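PDB 3D8K: protein phosphatase 2C from Toxoplasma gondii, which is a metal-dependent phosphatase of the PP2C family that probably acts on phosphoserine and phosphothreonine of proteins, using manganese or magnesium. Local coordinates for the interface of chains A and B and the interface of chains A and C. Coordinates in Å, arbitrary orientation; residue numbers count along the deposited sequence, not the author numbering. Chains: chain A/B/C, Protein phosphatase 2C.

Contact 1: the interface of chains A and B. Residues chain A 4-5; chain B 5-7, 335-337.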
loop_
_atom_site.group_PDB
_atom_site.type_symbol
_atom_site.label_atom_id
_atom_site.label_comp_id
_atom_site.label_asym_id
_atom_site.label_seq_id
_atom_site.Cartn_x
_atom_site.Cartn_y
_atom_site.Cartn_z
ATOM N N ARG A 4 -18.817 -34.393 9.398
ATOM C CA ARG A 4 -18.797 -34.206 10.850
ATOM C C ARG A 4 -18.520 -32.817 11.422
ATOM O O ARG A 4 -18.776 -32.591 12.601
ATOM C CB ARG A 4 -17.814 -35.183 11.501
ATOM C CG ARG A 4 -17.866 -36.605 10.968
ATOM C CD ARG A 4 -17.046 -36.706 9.696
ATOM N NE ARG A 4 -15.933 -35.759 9.733
ATOM C CZ ARG A 4 -14.883 -35.791 8.918
ATOM N NH1 ARG A 4 -14.787 -36.736 7.987
ATOM N NH2 ARG A 4 -13.927 -34.872 9.035
ATOM N N HIS A 5 -17.993 -31.893 10.627
ATOM C CA HIS A 5 -17.720 -30.555 11.151
ATOM C C HIS A 5 -18.057 -29.489 10.121
ATOM O O HIS A 5 -17.956 -29.733 8.922
ATOM C CB HIS A 5 -16.246 -30.442 11.569
ATOM C CG HIS A 5 -15.940 -29.232 12.395
ATOM N ND1 HIS A 5 -16.641 -28.913 13.540
ATOM C CD2 HIS A 5 -15.000 -28.268 12.254
ATOM C CE1 HIS A 5 -16.148 -27.807 14.064
ATOM N NE2 HIS A 5 -15.150 -27.394 13.303
ATOM N N HIS B 5 -12.566 -33.064 15.807
ATOM C CA HIS B 5 -12.598 -32.457 14.477
ATOM C C HIS B 5 -12.083 -31.021 14.485
ATOM O O HIS B 5 -12.195 -30.314 15.485
ATOM C CB HIS B 5 -14.029 -32.489 13.919
ATOM C CG HIS B 5 -14.630 -33.861 13.859
ATOM N ND1 HIS B 5 -14.073 -34.890 13.128
ATOM C CD2 HIS B 5 -15.747 -34.372 14.431
ATOM C CE1 HIS B 5 -14.820 -35.973 13.250
ATOM N NE2 HIS B 5 -15.843 -35.685 14.036
ATOM N N LEU B 6 -11.524 -30.593 13.360
ATOM C CA LEU B 6 -10.986 -29.243 13.236
ATOM C C LEU B 6 -10.890 -28.819 11.772
ATOM O O LEU B 6 -10.510 -29.609 10.909
ATOM C CB LEU B 6 -9.584 -29.174 13.844
ATOM C CG LEU B 6 -8.525 -29.893 12.993
ATOM C CD1 LEU B 6 -7.443 -28.914 12.540
ATOM C CD2 LEU B 6 -7.931 -31.042 13.788
ATOM N N TYR B 7 -11.242 -27.576 11.479
ATOM C CA TYR B 7 -11.124 -27.109 10.118
ATOM C C TYR B 7 -10.078 -26.004 10.047
ATOM O O TYR B 7 -9.918 -25.235 10.992
ATOM C CB TYR B 7 -12.443 -26.596 9.572
ATOM C CG TYR B 7 -12.223 -26.154 8.160
ATOM C CD1 TYR B 7 -11.579 -27.003 7.262
ATOM C CD2 TYR B 7 -12.529 -24.861 7.743
ATOM C CE1 TYR B 7 -11.228 -26.580 5.984
ATOM C CE2 TYR B 7 -12.181 -24.420 6.456
ATOM C CZ TYR B 7 -11.525 -25.293 5.581
ATOM O OH TYR B 7 -11.150 -24.899 4.316
ATOM N N GLU B 335 -10.104 -24.036 13.418
ATOM C CA GLU B 335 -11.343 -23.984 14.190
ATOM C C GLU B 335 -11.650 -25.441 14.414
ATOM O O GLU B 335 -11.728 -26.205 13.460
ATOM C CB GLU B 335 -12.484 -23.372 13.389
ATOM C CG GLU B 335 -12.718 -21.922 13.668
ATOM C CD GLU B 335 -14.174 -21.538 13.526
ATOM O OE1 GLU B 335 -15.022 -22.183 14.185
ATOM O OE2 GLU B 335 -14.466 -20.587 12.768
ATOM N N GLY B 336 -11.828 -25.841 15.659
ATOM C CA GLY B 336 -12.095 -27.240 15.905
ATOM C C GLY B 336 -13.036 -27.465 17.052
ATOM O O GLY B 336 -13.461 -26.516 17.705
ATOM N N THR B 337 -13.351 -28.727 17.308
ATOM C CA THR B 337 -14.268 -29.047 18.380
ATOM C C THR B 337 -13.853 -30.189 19.299
ATOM O O THR B 337 -13.167 -31.133 18.902
ATOM C CB THR B 337 -15.659 -29.365 17.821
ATOM O OG1 THR B 337 -16.580 -29.529 18.905
ATOM C CG2 THR B 337 -15.619 -30.645 16.987
#

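Contact 2: the interface of chains A and C. Residues chain A 94-95, 97-98; chain C 76, 78, 84, 87-88, 91.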
loop_
_atom_site.group_PDB
_atom_site.type_symbol
_atom_site.label_atom_id
_atom_site.label_comp_id
_atom_site.label_asym_id
_atom_site.label_seq_id
_atom_site.Cartn_x
_atom_site.Cartn_y
_atom_site.Cartn_z
ATOM N N GLY A 94 -0.158 -14.215 -19.900
ATOM C CA GLY A 94 1.000 -13.364 -20.002
ATOM C C GLY A 94 1.562 -12.999 -18.647
ATOM O O GLY A 94 2.760 -13.118 -18.439
ATOM N N ASP A 95 0.714 -12.567 -17.721
ATOM C CA ASP A 95 1.204 -12.181 -16.403
ATOM C C ASP A 95 1.658 -13.361 -15.577
ATOM O O ASP A 95 2.488 -13.209 -14.692
ATOM C CB ASP A 95 0.154 -11.372 -15.638
ATOM C CG ASP A 95 0.180 -9.894 -16.004
ATOM O OD1 ASP A 95 -0.591 -9.109 -15.409
ATOM O OD2 ASP A 95 0.977 -9.517 -16.890
ATOM N N ARG A 97 3.329 -15.829 -16.769
ATOM C CA ARG A 97 4.698 -16.028 -17.221
ATOM C C ARG A 97 5.613 -15.039 -16.521
ATOM O O ARG A 97 6.819 -15.249 -16.440
ATOM C CB ARG A 97 4.802 -15.813 -18.729
ATOM C CG ARG A 97 6.114 -16.259 -19.324
ATOM C CD ARG A 97 6.394 -15.519 -20.612
ATOM N NE ARG A 97 6.797 -14.134 -20.354
ATOM C CZ ARG A 97 8.008 -13.771 -19.937
ATOM N NH1 ARG A 97 8.940 -14.692 -19.732
ATOM N NH2 ARG A 97 8.296 -12.492 -19.735
ATOM N N ALA A 98 5.039 -13.948 -16.036
ATOM C CA ALA A 98 5.818 -12.945 -15.338
ATOM C C ALA A 98 5.857 -13.293 -13.862
ATOM O O ALA A 98 6.683 -12.782 -13.122
ATOM C CB ALA A 98 5.196 -11.577 -15.531
ATOM N N ASP C 76 10.594 -6.828 -15.048
ATOM C CA ASP C 76 10.147 -8.202 -15.168
ATOM C C ASP C 76 10.769 -8.947 -16.332
ATOM O O ASP C 76 10.443 -10.110 -16.559
ATOM C CB ASP C 76 8.621 -8.257 -15.306
ATOM C CG ASP C 76 7.900 -8.061 -13.981
ATOM O OD1 ASP C 76 6.651 -8.034 -13.987
ATOM O OD2 ASP C 76 8.571 -7.937 -12.936
ATOM N N ARG C 78 13.533 -11.044 -18.128
ATOM C CA ARG C 78 14.624 -11.937 -17.776
ATOM C C ARG C 78 15.964 -11.453 -18.336
ATOM O O ARG C 78 16.902 -11.188 -17.588
ATOM C CB ARG C 78 14.311 -13.350 -18.269
ATOM C CG ARG C 78 13.043 -13.945 -17.659
ATOM C CD ARG C 78 13.203 -15.444 -17.423
ATOM N NE ARG C 78 12.133 -16.021 -16.609
ATOM C CZ ARG C 78 10.887 -16.217 -17.033
ATOM N NH1 ARG C 78 10.544 -15.882 -18.266
ATOM N NH2 ARG C 78 9.984 -16.760 -16.227
ATOM N N GLU C 84 12.592 -11.001 -25.233
ATOM C CA GLU C 84 12.191 -10.572 -23.914
ATOM C C GLU C 84 11.565 -9.175 -23.890
ATOM O O GLU C 84 10.606 -8.946 -23.160
ATOM C CB GLU C 84 13.395 -10.633 -22.982
ATOM C CG GLU C 84 13.018 -10.654 -21.529
ATOM C CD GLU C 84 12.282 -11.916 -21.149
ATOM O OE1 GLU C 84 12.928 -12.986 -21.138
ATOM O OE2 GLU C 84 11.061 -11.838 -20.868
ATOM N N ARG C 87 8.174 -9.088 -25.504
ATOM C CA ARG C 87 7.398 -9.798 -24.513
ATOM C C ARG C 87 6.653 -8.773 -23.662
ATOM O O ARG C 87 5.437 -8.860 -23.481
ATOM C CB ARG C 87 8.377 -10.603 -23.649
ATOM C CG ARG C 87 7.787 -11.447 -22.543
ATOM C CD ARG C 87 7.111 -12.669 -23.102
ATOM N NE ARG C 87 8.040 -13.547 -23.805
ATOM C CZ ARG C 87 7.682 -14.702 -24.361
ATOM N NH1 ARG C 87 6.415 -15.111 -24.288
ATOM N NH2 ARG C 87 8.581 -15.445 -24.992
ATOM N N GLN C 88 7.388 -7.790 -23.154
ATOM C CA GLN C 88 6.805 -6.762 -22.306
ATOM C C GLN C 88 5.929 -5.752 -23.032
ATOM O O GLN C 88 5.018 -5.179 -22.433
ATOM C CB GLN C 88 7.910 -6.028 -21.549
ATOM C CG GLN C 88 8.591 -6.897 -20.533
ATOM C CD GLN C 88 7.619 -7.428 -19.505
ATOM O OE1 GLN C 88 7.753 -8.549 -19.030
ATOM N NE2 GLN C 88 6.640 -6.616 -19.148
ATOM N N ARG C 91 2.519 -7.032 -23.290
ATOM C CA ARG C 91 1.839 -6.875 -22.001
ATOM C C ARG C 91 1.391 -5.455 -21.694
ATOM O O ARG C 91 0.247 -5.229 -21.310
ATOM C CB ARG C 91 2.726 -7.350 -20.855
ATOM C CG ARG C 91 2.741 -8.839 -20.669
ATOM C CD ARG C 91 2.975 -9.182 -19.221
ATOM N NE ARG C 91 4.291 -8.767 -18.766
ATOM C CZ ARG C 91 4.603 -8.549 -17.491
ATOM N NH1 ARG C 91 3.682 -8.709 -16.540
ATOM N NH2 ARG C 91 5.837 -8.163 -17.167
#

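Contact 1: the interface of chains A and B
Carbon contacts and one histidine face, that of B:His5, rather than polar pairing, hold chains A and B together in this patch, where the N-terminal segment of A crosses two strands of B. CB of A:Arg4 makes a CH-pi contact: it lies over one face of the B:His5 ring, 3.6 Å from the ring centroid and displaced toward the rim on the NE2 and CE1 side. The two side chains cross at about a right angle. Bends at chi2 and chi3 carry the A:Arg4 chain along the same side of the imidazole, past its CE1 and ND1 atoms. NE of A:Arg4 comes 3.7 Å from CE1 of B:His5. The guanidinium lies beyond the rim of the ring, its plane tilted 20° from that of the imidazole.

Chain B buries 95 Å² of A:His5, more than of any other residue here. Its CB passes CB of B:His5 at 3.8 Å, the two side chains running in opposite directions. With CG anti to the backbone N (chi1 -167°), its ring reaches over the backbone of B. NE2 stops 3.6 Å from the carbonyl O of B:Glu335, beyond bonding range, and CE1 lies 4.1 Å from CB of B:Thr337.

Strands 5-8 and 333-337 of B position these partners. The patch adds a small area to an A-B interface that is not an exact two-fold; it may reflect crystal packing rather than a biological oligomer.

Contact 2: the interface of chains A and C
Charged side chains make up most of this patch, in which one helix of chain A meets the matching helix of chain C. The firmest link is the salt bridge and hydrogen bond from NH1 of C:Arg91 to the carboxylate OD2 of A:Asp95, at 2.8 Å and nearly straight (169° at H). OD2 lies in the guanidinium plane, yet the donor approaches from above the carboxylate, 53° out of its plane; the two planes are 84° apart, which rules out a flat, two-pronged pairing.

Second-shell bonds within chain C help fix the rotation of that guanidinium. NH2 of C:Arg91 donates to the side-chain carbonyl OE1 of C:Gln88 at 2.7 Å. The same nitrogen also meets OD1 of C:Asp76 at a longer 3.3 Å, on the anti lone pair of the carboxylate. Acceptors at its edge thus help hold the group in place, while CB of A:Ala98 packs on one face, 3.7 Å from CZ of C:Arg91.

A second charged cluster surrounds A:Arg97, of which 119 Å² is buried by chain C. Its CG is anti to the backbone N, and a bend at chi3 turns the tip toward C. NH2 of A:Arg97 makes a weak, bent hydrogen bond and salt bridge to OE2 of C:Glu84 at 3.1 Å. The C:Arg87 chain crosses obliquely over one face of the A:Arg97 guanidinium, with CD of C:Arg87 3.5 Å from CZ of A:Arg97 and NE over the same face, offset toward the rim. A:Arg97 also meets C:Arg78 tip to tip without bonding. C:Glu84 probably offsets some of the positive charge gathered here.

In the fold, all the A residues lie on helix 82-99, near its C-terminal end. C:Glu84, C:Arg87, C:Gln88 and C:Arg91 line the equivalent helix 82-97, whereas C:Asp76 and C:Arg78 belong to the loop preceding it.

The C-alpha centres of contact 1 and contact 2 lie about 43 Å apart, and the two patches have no residue in common. Chain A takes part in both, through its N-terminal segment in contact 1 and helix 82-99 in contact 2, so it bridges B and C within the deposited four-copy assembly. The symmetry differs as well: the A-C interface is two-fold and repeats each contact with the chains exchanged, whereas the A-B interface is not an exact two-fold. The two-fold symmetry around contact 2 is compatible with a dimer but does not establish one, and the structure alone does not show which pairing exists in solution.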